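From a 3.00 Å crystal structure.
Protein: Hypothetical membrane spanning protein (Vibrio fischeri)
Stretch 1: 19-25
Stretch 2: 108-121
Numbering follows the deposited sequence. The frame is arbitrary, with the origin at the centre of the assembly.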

# COMPACT_ATOMS: atom_id res chain seq x y z
N ARG A 19 4.32 -6.83 1.25
CA ARG A 19 3.65 -7.57 2.32
C ARG A 19 2.84 -6.66 3.26
O ARG A 19 3.18 -5.50 3.45
CB ARG A 19 4.66 -8.35 3.16
CG ARG A 19 5.23 -9.59 2.48
CD ARG A 19 6.19 -10.31 3.42
NE ARG A 19 6.05 -11.76 3.33
CZ ARG A 19 6.73 -12.53 2.49
NH1 ARG A 19 7.60 -11.99 1.65
NH2 ARG A 19 6.53 -13.84 2.49
N ASP A 20 1.77 -7.22 3.83
CA ASP A 20 1.02 -6.57 4.90
C ASP A 20 1.25 -7.30 6.21
O ASP A 20 0.87 -8.47 6.34
CB ASP A 20 -0.47 -6.52 4.58
CG ASP A 20 -0.83 -5.41 3.61
OD1 ASP A 20 0.01 -4.50 3.42
OD2 ASP A 20 -1.95 -5.44 3.06
N MSE A 21 1.86 -6.64 7.18
CA MSE A 21 2.19 -7.30 8.44
C MSE A 21 1.66 -6.52 9.64
O MSE A 21 1.97 -5.35 9.82
CB MSE A 21 3.71 -7.49 8.55
CG MSE A 21 4.46 -7.20 7.26
SE MSE A 21 5.99 -8.38 7.02
CE MSE A 21 6.68 -8.31 8.84
N MSE A 22 0.86 -7.20 10.45
CA MSE A 22 0.27 -6.59 11.64
C MSE A 22 1.00 -7.03 12.90
O MSE A 22 1.05 -8.22 13.21
CB MSE A 22 -1.21 -6.94 11.74
CG MSE A 22 -2.03 -5.91 12.50
SE MSE A 22 -2.26 -4.29 11.46
CE MSE A 22 -2.69 -5.13 9.75
N LEU A 23 1.55 -6.06 13.62
CA LEU A 23 2.23 -6.34 14.88
C LEU A 23 1.24 -6.25 16.04
O LEU A 23 0.55 -5.25 16.20
CB LEU A 23 3.40 -5.38 15.10
CG LEU A 23 4.48 -5.37 14.02
CD1 LEU A 23 5.57 -4.37 14.35
CD2 LEU A 23 5.06 -6.76 13.82
N VAL A 24 1.18 -7.31 16.85
CA VAL A 24 0.29 -7.35 18.00
C VAL A 24 1.10 -7.51 19.28
O VAL A 24 1.76 -8.53 19.48
CB VAL A 24 -0.73 -8.49 17.88
CG1 VAL A 24 -1.73 -8.43 19.02
CG2 VAL A 24 -1.45 -8.42 16.55
N VAL A 25 1.05 -6.51 20.15
CA VAL A 25 1.94 -6.45 21.30
C VAL A 25 1.21 -6.40 22.65
O VAL A 25 0.28 -5.62 22.86
CB VAL A 25 2.89 -5.24 21.19
CG1 VAL A 25 3.57 -4.95 22.52
CG2 VAL A 25 3.93 -5.49 20.11
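Stretch 2 108-121: EGLGLATKTFIESN

Residues 19-25 form an extended strand, with phi between -90° and -127° and psi between 116° and 151°. Stretch 2 enters already helical at Glu108, part of a helix that begins earlier in the chain; Ser120 and Asn121 are outside it. Helix and strand run nearly antiparallel: their N-to-C directions differ by 157°, and the axes approach to 8.9 Å. The CA-CA register confirms the direction, pairing Val24 with Gly109 (6.5 Å), Met22 with Ala113 (6.1 Å) and Asp20 with Phe117 (7.8 Å). Two residues along the strand thus match four along the helix, about one turn. Because side chains alternate along an extended strand, the CA-to-CB bonds of Asp20, Met22 and Val24 point toward the helix, and those of Met21 and Leu23 away.

The tightest backbone approaches occur where helix side chains are small. At Gly109, an ideal CB would lie only 3.2 Å from Val24 CG1. Val24, chi1 t (-175°), places CG2 3.6 Å from Ala113 CB and 4.0 Å from Gly109 O.

Met22, a selenomethionine, covers the most ground. Its chi1 is t (-154°), leaving CG 3.6 Å from Ala113 CB; chi2 and chi3, both p (72° and 45°), then bend the chain so that CE lies 3.6 Å from Thr116 CB and 3.5 Å from Phe117 CE1. CE sits over one face of the Phe117 ring, 4.0 Å from its centroid and 30° off the normal, a CH-pi contact. The CA-to-CB bond of Phe117 points sideways, but chi1 m (-73°) carries its ring to the strand, where CE1 is 3.8 Å from Asp20 CB.

Thr116, chi1 m (-44°), turns its hydroxyl back: OG1 donates to Leu112 O at 2.7 Å. Ser120, chi1 p (78°), likewise donates from OG to Phe117 O (2.7 Å). No hydrogen bond joins the stretches; their contact rests mainly on apolar packing, burying 390 Å².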

# COMPACT_ATOMS: atom_id res chain seq x y z
N GLU A 108 -8.91 -11.05 21.17
CA GLU A 108 -9.30 -9.70 20.75
C GLU A 108 -8.19 -9.02 19.95
O GLU A 108 -8.45 -8.31 18.98
CB GLU A 108 -9.66 -8.85 21.96
CG GLU A 108 -10.91 -9.29 22.70
CD GLU A 108 -12.12 -8.45 22.36
OE1 GLU A 108 -12.30 -7.39 23.00
OE2 GLU A 108 -12.88 -8.83 21.45
N GLY A 109 -6.94 -9.25 20.37
CA GLY A 109 -5.79 -8.69 19.69
C GLY A 109 -5.66 -9.22 18.27
O GLY A 109 -5.41 -8.46 17.34
N LEU A 110 -5.83 -10.53 18.12
CA LEU A 110 -5.75 -11.16 16.81
C LEU A 110 -6.95 -10.79 15.94
O LEU A 110 -6.79 -10.50 14.75
CB LEU A 110 -5.67 -12.69 16.96
CG LEU A 110 -4.45 -13.23 17.69
CD1 LEU A 110 -4.50 -14.75 17.76
CD2 LEU A 110 -3.17 -12.77 17.01
N GLY A 111 -8.13 -10.80 16.53
CA GLY A 111 -9.35 -10.47 15.82
C GLY A 111 -9.33 -9.06 15.26
O GLY A 111 -9.84 -8.80 14.17
N LEU A 112 -8.73 -8.15 16.01
CA LEU A 112 -8.61 -6.76 15.58
C LEU A 112 -7.55 -6.61 14.51
O LEU A 112 -7.71 -5.85 13.55
CB LEU A 112 -8.30 -5.86 16.77
CG LEU A 112 -8.16 -4.36 16.48
CD1 LEU A 112 -9.35 -3.86 15.68
CD2 LEU A 112 -8.06 -3.61 17.78
N ALA A 113 -6.45 -7.34 14.67
CA ALA A 113 -5.39 -7.37 13.68
C ALA A 113 -5.91 -7.98 12.38
O ALA A 113 -5.62 -7.48 11.29
CB ALA A 113 -4.20 -8.16 14.19
N THR A 114 -6.67 -9.06 12.51
CA THR A 114 -7.35 -9.68 11.38
C THR A 114 -8.23 -8.66 10.67
O THR A 114 -8.13 -8.49 9.45
CB THR A 114 -8.21 -10.88 11.82
OG1 THR A 114 -7.37 -12.00 12.11
CG2 THR A 114 -9.19 -11.27 10.73
N LYS A 115 -9.07 -7.98 11.44
CA LYS A 115 -9.97 -6.96 10.93
C LYS A 115 -9.24 -5.93 10.08
O LYS A 115 -9.76 -5.46 9.08
CB LYS A 115 -10.68 -6.24 12.08
CG LYS A 115 -11.56 -5.08 11.63
CD LYS A 115 -12.76 -5.57 10.85
CE LYS A 115 -13.65 -4.43 10.40
NZ LYS A 115 -13.09 -3.71 9.22
N THR A 116 -8.02 -5.61 10.49
CA THR A 116 -7.24 -4.56 9.85
C THR A 116 -6.79 -4.96 8.45
O THR A 116 -6.38 -4.13 7.64
CB THR A 116 -6.03 -4.17 10.69
OG1 THR A 116 -6.40 -4.07 12.06
CG2 THR A 116 -5.48 -2.83 10.24
N PHE A 117 -6.87 -6.25 8.15
CA PHE A 117 -6.54 -6.73 6.82
C PHE A 117 -7.73 -6.57 5.89
O PHE A 117 -7.58 -6.55 4.67
CB PHE A 117 -6.10 -8.20 6.87
CG PHE A 117 -4.73 -8.40 7.46
CD1 PHE A 117 -3.65 -7.64 7.03
CD2 PHE A 117 -4.52 -9.35 8.44
CE1 PHE A 117 -2.39 -7.84 7.57
CE2 PHE A 117 -3.27 -9.54 8.99
CZ PHE A 117 -2.20 -8.79 8.55
N ILE A 118 -8.92 -6.44 6.47
CA ILE A 118 -10.16 -6.41 5.69
C ILE A 118 -10.51 -4.97 5.27
O ILE A 118 -11.32 -4.76 4.37
CB ILE A 118 -11.31 -7.08 6.48
CG1 ILE A 118 -11.01 -8.56 6.67
CG2 ILE A 118 -12.66 -6.97 5.77
CD1 ILE A 118 -10.96 -9.01 8.11
N GLU A 119 -9.86 -3.98 5.87
CA GLU A 119 -10.00 -2.62 5.35
C GLU A 119 -9.05 -2.41 4.17
O GLU A 119 -9.27 -1.53 3.34
CB GLU A 119 -9.73 -1.56 6.42
CG GLU A 119 -10.74 -1.54 7.54
CD GLU A 119 -10.27 -2.38 8.69
OE1 GLU A 119 -9.15 -2.89 8.57
OE2 GLU A 119 -11.00 -2.52 9.70
N SER A 120 -8.00 -3.22 4.10
CA SER A 120 -7.11 -3.21 2.95
C SER A 120 -7.72 -4.04 1.83
O SER A 120 -7.15 -4.15 0.74
CB SER A 120 -5.72 -3.74 3.32
OG SER A 120 -5.71 -5.16 3.39
N ASN A 121 -8.87 -4.63 2.11
CA ASN A 121 -9.61 -5.43 1.14
C ASN A 121 -10.49 -4.58 0.23
O ASN A 121 -11.07 -5.09 -0.73
CB ASN A 121 -10.48 -6.47 1.84
CG ASN A 121 -9.86 -7.85 1.82
OD1 ASN A 121 -8.94 -8.13 1.06
ND2 ASN A 121 -10.39 -8.74 2.66